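Local structure of MW1564 protein (Staphylococcus aureus, 3NTV) at residues Val138-Ala151 against Tyr162-Asn176. The protein is a putative caffeoyl-CoA O-methyltransferase, probably transferring a methyl group from S-adenosylmethionine to a hydroxyl of its substrate. Numbering follows the deposited sequence.
Sequences VNDKVYDMIFIDAA and YTPLLKHQGLVITDN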
loop_
_atom_site.group_PDB
_atom_site.type_symbol
_atom_site.label_atom_id
_atom_site.label_comp_id
_atom_site.label_asym_id
_atom_site.label_seq_id
_atom_site.Cartn_x
_atom_site.Cartn_y
_atom_site.Cartn_z
ATOM N N VAL A 138 24.022 15.869 -1.241
ATOM C CA VAL A 138 22.984 15.120 -1.986
ATOM C C VAL A 138 22.126 15.985 -2.897
ATOM O O VAL A 138 21.240 15.463 -3.586
ATOM C CB VAL A 138 22.102 14.281 -1.008
ATOM C CG1 VAL A 138 22.951 13.403 -0.081
ATOM C CG2 VAL A 138 21.131 15.152 -0.202
ATOM N N ASN A 139 22.354 17.304 -2.901
ATOM C CA ASN A 139 21.532 18.215 -3.688
ATOM C C ASN A 139 21.937 18.351 -5.167
ATOM O O ASN A 139 21.558 19.337 -5.802
ATOM C CB ASN A 139 21.449 19.578 -3.012
ATOM C CG ASN A 139 22.766 20.324 -2.962
ATOM O OD1 ASN A 139 23.841 19.764 -3.187
ATOM N ND2 ASN A 139 22.686 21.611 -2.679
ATOM N N ASP A 140 22.651 17.360 -5.720
ATOM C CA ASP A 140 23.057 17.327 -7.124
ATOM C C ASP A 140 21.957 16.676 -7.994
ATOM O O ASP A 140 22.102 16.574 -9.204
ATOM C CB ASP A 140 24.386 16.562 -7.288
ATOM C CG ASP A 140 24.393 15.143 -6.721
ATOM O OD1 ASP A 140 23.897 14.951 -5.594
ATOM O OD2 ASP A 140 24.897 14.228 -7.413
ATOM N N LYS A 141 20.886 16.192 -7.364
ATOM C CA LYS A 141 19.803 15.515 -8.066
ATOM C C LYS A 141 18.471 15.995 -7.564
ATOM O O LYS A 141 18.367 16.499 -6.435
ATOM C CB LYS A 141 19.873 13.998 -7.780
ATOM C CG LYS A 141 21.034 13.293 -8.449
ATOM C CD LYS A 141 21.248 11.921 -7.861
ATOM C CE LYS A 141 22.580 11.338 -8.267
ATOM N NZ LYS A 141 22.653 11.054 -9.727
ATOM N N VAL A 142 17.436 15.769 -8.393
ATOM C CA VAL A 142 16.029 15.966 -8.036
ATOM C C VAL A 142 15.551 14.513 -7.785
ATOM O O VAL A 142 15.744 13.632 -8.632
ATOM C CB VAL A 142 15.194 16.667 -9.148
ATOM C CG1 VAL A 142 13.703 16.667 -8.803
ATOM C CG2 VAL A 142 15.682 18.101 -9.360
ATOM N N TYR A 143 15.012 14.270 -6.599
ATOM C CA TYR A 143 14.562 12.915 -6.236
ATOM C C TYR A 143 13.086 12.693 -6.531
ATOM O O TYR A 143 12.290 13.635 -6.532
ATOM C CB TYR A 143 14.874 12.615 -4.755
ATOM C CG TYR A 143 16.359 12.643 -4.471
ATOM C CD1 TYR A 143 17.162 11.529 -4.724
ATOM C CD2 TYR A 143 16.974 13.802 -4.005
ATOM C CE1 TYR A 143 18.551 11.589 -4.576
ATOM C CE2 TYR A 143 18.357 13.862 -3.821
ATOM C CZ TYR A 143 19.143 12.761 -4.127
ATOM O OH TYR A 143 20.503 12.824 -3.928
ATOM N N ASP A 144 12.743 11.431 -6.839
ATOM C CA ASP A 144 11.370 11.000 -7.102
ATOM C C ASP A 144 10.732 10.398 -5.852
ATOM O O ASP A 144 9.508 10.326 -5.776
ATOM C CB ASP A 144 11.362 9.951 -8.205
ATOM C CG ASP A 144 11.996 10.450 -9.488
ATOM O OD1 ASP A 144 11.760 11.630 -9.846
ATOM O OD2 ASP A 144 12.775 9.690 -10.096
HETATM N N MSE A 145 11.560 9.989 -4.877
HETATM C CA MSE A 145 11.114 9.362 -3.622
HETATM C C MSE A 145 12.164 9.616 -2.531
HETATM O O MSE A 145 13.372 9.571 -2.796
HETATM C CB MSE A 145 10.941 7.822 -3.838
HETATM C CG MSE A 145 10.633 7.037 -2.561
HETATM SE SE MSE A 145 10.627 5.123 -2.961
HETATM C CE MSE A 145 8.819 4.983 -3.630
ATOM N N ILE A 146 11.671 9.893 -1.314
ATOM C CA ILE A 146 12.478 10.026 -0.110
ATOM C C ILE A 146 11.970 8.929 0.839
ATOM O O ILE A 146 10.753 8.789 1.037
ATOM C CB ILE A 146 12.409 11.450 0.502
ATOM C CG1 ILE A 146 13.030 12.487 -0.483
ATOM C CG2 ILE A 146 13.160 11.470 1.860
ATOM C CD1 ILE A 146 12.918 13.964 -0.081
ATOM N N PHE A 147 12.893 8.175 1.437
ATOM C CA PHE A 147 12.531 7.094 2.374
ATOM C C PHE A 147 13.099 7.385 3.746
ATOM O O PHE A 147 14.313 7.497 3.906
ATOM C CB PHE A 147 13.016 5.755 1.805
ATOM C CG PHE A 147 12.639 4.491 2.555
ATOM C CD1 PHE A 147 11.426 4.398 3.233
ATOM C CD2 PHE A 147 13.442 3.360 2.483
ATOM C CE1 PHE A 147 11.050 3.215 3.886
ATOM C CE2 PHE A 147 13.057 2.168 3.119
ATOM C CZ PHE A 147 11.859 2.106 3.811
ATOM N N ILE A 148 12.216 7.598 4.727
ATOM C CA ILE A 148 12.596 7.963 6.108
ATOM C C ILE A 148 11.984 6.997 7.133
ATOM O O ILE A 148 10.953 6.392 6.868
ATOM C CB ILE A 148 12.065 9.418 6.366
ATOM C CG1 ILE A 148 12.782 10.451 5.491
ATOM C CG2 ILE A 148 12.163 9.849 7.842
ATOM C CD1 ILE A 148 11.914 11.822 5.394
ATOM N N ASP A 149 12.609 6.881 8.312
ATOM C CA ASP A 149 12.077 6.131 9.446
ATOM C C ASP A 149 11.621 7.192 10.458
ATOM O O ASP A 149 12.432 8.028 10.868
ATOM C CB ASP A 149 13.144 5.208 10.024
ATOM C CG ASP A 149 12.751 4.340 11.212
ATOM O OD1 ASP A 149 12.064 4.851 12.127
ATOM O OD2 ASP A 149 13.191 3.174 11.264
ATOM N N ALA A 150 10.321 7.195 10.838
ATOM C CA ALA A 150 9.786 8.222 11.754
ATOM C C ALA A 150 10.497 8.282 13.107
ATOM O O ALA A 150 10.482 9.322 13.759
ATOM C CB ALA A 150 8.309 7.988 11.996
ATOM N N ALA A 151 11.058 7.165 13.540
ATOM C CA ALA A 151 11.690 7.075 14.858
ATOM C C ALA A 151 13.192 7.376 14.872
ATOM O O ALA A 151 13.760 7.527 15.955
ATOM C CB ALA A 151 11.439 5.699 15.438
ATOM N N TYR A 162 15.185 17.793 3.422
ATOM C CA TYR A 162 15.336 17.096 2.151
ATOM C C TYR A 162 14.198 17.189 1.152
ATOM O O TYR A 162 14.457 17.083 -0.049
ATOM C CB TYR A 162 15.771 15.623 2.389
ATOM C CG TYR A 162 17.123 15.526 3.075
ATOM C CD1 TYR A 162 18.303 15.799 2.381
ATOM C CD2 TYR A 162 17.217 15.266 4.442
ATOM C CE1 TYR A 162 19.544 15.757 3.017
ATOM C CE2 TYR A 162 18.455 15.231 5.092
ATOM C CZ TYR A 162 19.616 15.477 4.371
ATOM O OH TYR A 162 20.850 15.408 4.972
ATOM N N THR A 163 12.969 17.458 1.623
ATOM C CA THR A 163 11.817 17.602 0.718
ATOM C C THR A 163 11.949 18.688 -0.330
ATOM O O THR A 163 11.452 18.464 -1.417
ATOM C CB THR A 163 10.476 17.556 1.424
ATOM O OG1 THR A 163 10.402 18.578 2.411
ATOM C CG2 THR A 163 10.181 16.200 2.017
ATOM N N PRO A 164 12.686 19.806 -0.128
ATOM C CA PRO A 164 12.888 20.750 -1.244
ATOM C C PRO A 164 13.548 20.098 -2.478
ATOM O O PRO A 164 13.459 20.645 -3.583
ATOM C CB PRO A 164 13.846 21.793 -0.636
ATOM C CG PRO A 164 13.553 21.766 0.816
ATOM C CD PRO A 164 13.366 20.294 1.096
ATOM N N LEU A 165 14.228 18.934 -2.302
ATOM C CA LEU A 165 14.883 18.207 -3.399
ATOM C C LEU A 165 13.945 17.184 -4.055
ATOM O O LEU A 165 14.375 16.466 -4.958
ATOM C CB LEU A 165 16.112 17.453 -2.886
ATOM C CG LEU A 165 17.173 18.265 -2.165
ATOM C CD1 LEU A 165 18.269 17.356 -1.699
ATOM C CD2 LEU A 165 17.745 19.332 -3.093
ATOM N N LEU A 166 12.724 17.049 -3.541
ATOM C CA LEU A 166 11.752 16.094 -4.083
ATOM C C LEU A 166 10.891 16.777 -5.155
ATOM O O LEU A 166 10.353 17.868 -4.934
ATOM C CB LEU A 166 10.872 15.588 -2.924
ATOM C CG LEU A 166 9.811 14.529 -3.252
ATOM C CD1 LEU A 166 10.480 13.207 -3.679
ATOM C CD2 LEU A 166 8.910 14.301 -2.045
ATOM N N LYS A 167 10.728 16.119 -6.295
ATOM C CA LYS A 167 9.925 16.700 -7.367
ATOM C C LYS A 167 8.467 16.784 -6.990
ATOM O O LYS A 167 8.002 16.054 -6.098
ATOM C CB LYS A 167 10.077 15.911 -8.667
ATOM C CG LYS A 167 9.496 14.503 -8.618
ATOM C CD LYS A 167 9.402 13.917 -9.994
ATOM C CE LYS A 167 8.713 12.578 -9.940
ATOM N NZ LYS A 167 8.863 11.863 -11.241
ATOM N N HIS A 168 7.729 17.664 -7.700
ATOM C CA HIS A 168 6.283 17.783 -7.576
ATOM C C HIS A 168 5.713 16.402 -7.982
ATOM O O HIS A 168 6.182 15.795 -8.958
ATOM C CB HIS A 168 5.766 18.883 -8.524
ATOM C CG HIS A 168 4.272 18.929 -8.651
ATOM N ND1 HIS A 168 3.635 18.606 -9.841
ATOM C CD2 HIS A 168 3.334 19.254 -7.728
ATOM C CE1 HIS A 168 2.340 18.744 -9.603
ATOM N NE2 HIS A 168 2.108 19.124 -8.345
ATOM N N GLN A 169 4.756 15.895 -7.183
ATOM C CA GLN A 169 4.154 14.557 -7.343
ATOM C C GLN A 169 5.098 13.428 -6.899
ATOM O O GLN A 169 4.744 12.259 -6.997
ATOM C CB GLN A 169 3.523 14.318 -8.730
ATOM C CG GLN A 169 2.332 15.228 -8.984
ATOM C CD GLN A 169 1.630 14.899 -10.268
ATOM O OE1 GLN A 169 2.174 15.062 -11.366
ATOM N NE2 GLN A 169 0.384 14.463 -10.156
ATOM N N GLY A 170 6.267 13.792 -6.358
ATOM C CA GLY A 170 7.205 12.835 -5.774
ATOM C C GLY A 170 6.620 12.265 -4.488
ATOM O O GLY A 170 5.646 12.801 -3.942
ATOM N N LEU A 171 7.226 11.194 -3.964
ATOM C CA LEU A 171 6.733 10.539 -2.760
ATOM C C LEU A 171 7.664 10.616 -1.577
ATOM O O LEU A 171 8.867 10.419 -1.727
ATOM C CB LEU A 171 6.521 9.017 -3.033
ATOM C CG LEU A 171 5.693 8.611 -4.245
ATOM C CD1 LEU A 171 5.675 7.077 -4.386
ATOM C CD2 LEU A 171 4.259 9.139 -4.126
ATOM N N VAL A 172 7.086 10.764 -0.369
ATOM C CA VAL A 172 7.822 10.584 0.883
ATOM C C VAL A 172 7.221 9.312 1.482
ATOM O O VAL A 172 5.998 9.255 1.734
ATOM C CB VAL A 172 7.767 11.738 1.905
ATOM C CG1 VAL A 172 8.651 11.411 3.131
ATOM C CG2 VAL A 172 8.216 13.042 1.271
ATOM N N ILE A 173 8.070 8.297 1.676
ATOM C CA ILE A 173 7.655 7.042 2.298
ATOM C C ILE A 173 8.227 7.043 3.720
ATOM O O ILE A 173 9.454 7.117 3.899
ATOM C CB ILE A 173 8.161 5.803 1.504
ATOM C CG1 ILE A 173 7.708 5.834 0.005
ATOM C CG2 ILE A 173 7.720 4.512 2.216
ATOM C CD1 ILE A 173 6.257 6.050 -0.209
ATOM N N THR A 174 7.352 7.016 4.729
ATOM C CA THR A 174 7.824 6.997 6.120
ATOM C C THR A 174 7.538 5.638 6.732
ATOM O O THR A 174 6.368 5.239 6.853
ATOM C CB THR A 174 7.215 8.115 7.000
ATOM O OG1 THR A 174 7.301 9.391 6.359
ATOM C CG2 THR A 174 7.906 8.196 8.353
ATOM N N ASP A 175 8.603 4.952 7.160
ATOM C CA ASP A 175 8.475 3.679 7.855
ATOM C C ASP A 175 8.361 3.918 9.356
ATOM O O ASP A 175 8.739 4.986 9.846
ATOM C CB ASP A 175 9.687 2.772 7.566
ATOM C CG ASP A 175 9.450 1.293 7.819
ATOM O OD1 ASP A 175 8.280 0.905 8.079
ATOM O OD2 ASP A 175 10.430 0.529 7.798
ATOM N N ASN A 176 7.858 2.906 10.079
ATOM C CA ASN A 176 7.813 2.900 11.530
ATOM C C ASN A 176 6.922 3.965 12.145
ATOM O O ASN A 176 7.201 4.449 13.240
ATOM C CB ASN A 176 9.248 2.932 12.082
ATOM C CG ASN A 176 9.452 2.208 13.381
ATOM O OD1 ASN A 176 8.636 1.381 13.817
ATOM N ND2 ASN A 176 10.550 2.529 14.023
#
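Lys-167 slants across Asp-144 near the start of the pairing between the two segments, and its side chain is worth following outward. CB packs on Val-142 CG1 at 3.7 Å. CG, set between the backbone N and the carbonyl carbon (chi1 67°), passes Tyr-143 O at 3.6 Å. Beyond CG the side chain is extended and carries CD and CE past Asp-144 OD1; NZ forms a salt bridge to that same oxygen at 3.2 Å, its hydrogen bond a weak one. Asp-144 OD2 is taken instead by the backbone N of Lys-73 and Asn-74, which hold the carboxylate in place at the start of the neighbouring strand 74-78.

A type II turn, Lys-167 to Gly-170, then leads into strand 170-175, which runs parallel to strand 145-149 at 21°. Ile-146 N and O bond to Leu-171 O and Ile-173 N, and the ladder continues to Ala-150 N on Asp-175 O. On one face, Met-145, a selenomethionine, bends at chi3 (-83°), bringing CE to 3.9 Å from both Leu-171 CD1 and Ile-173 CG1; the Phe-147 ring turns its edge to Ile-173 O, with CD1 3.4 Å away. Helix 57-70 packs over this face. On the other, Ile-146 CD1 lies 3.5 Å from Tyr-162 O and also meets Leu-166 CB.

At the far end Asp-149 OD1 accepts from Ala-151 N, an Asx turn, and more weakly from Asn-176 ND2; Asn-176 OD1 accepts from the backbone N of His-180. Helix 155-162 links the two strands, making a beta-alpha-beta crossover between neighbouring central strands of the Rossmann-like sheet characteristic of S-adenosylmethionine-dependent methyltransferases.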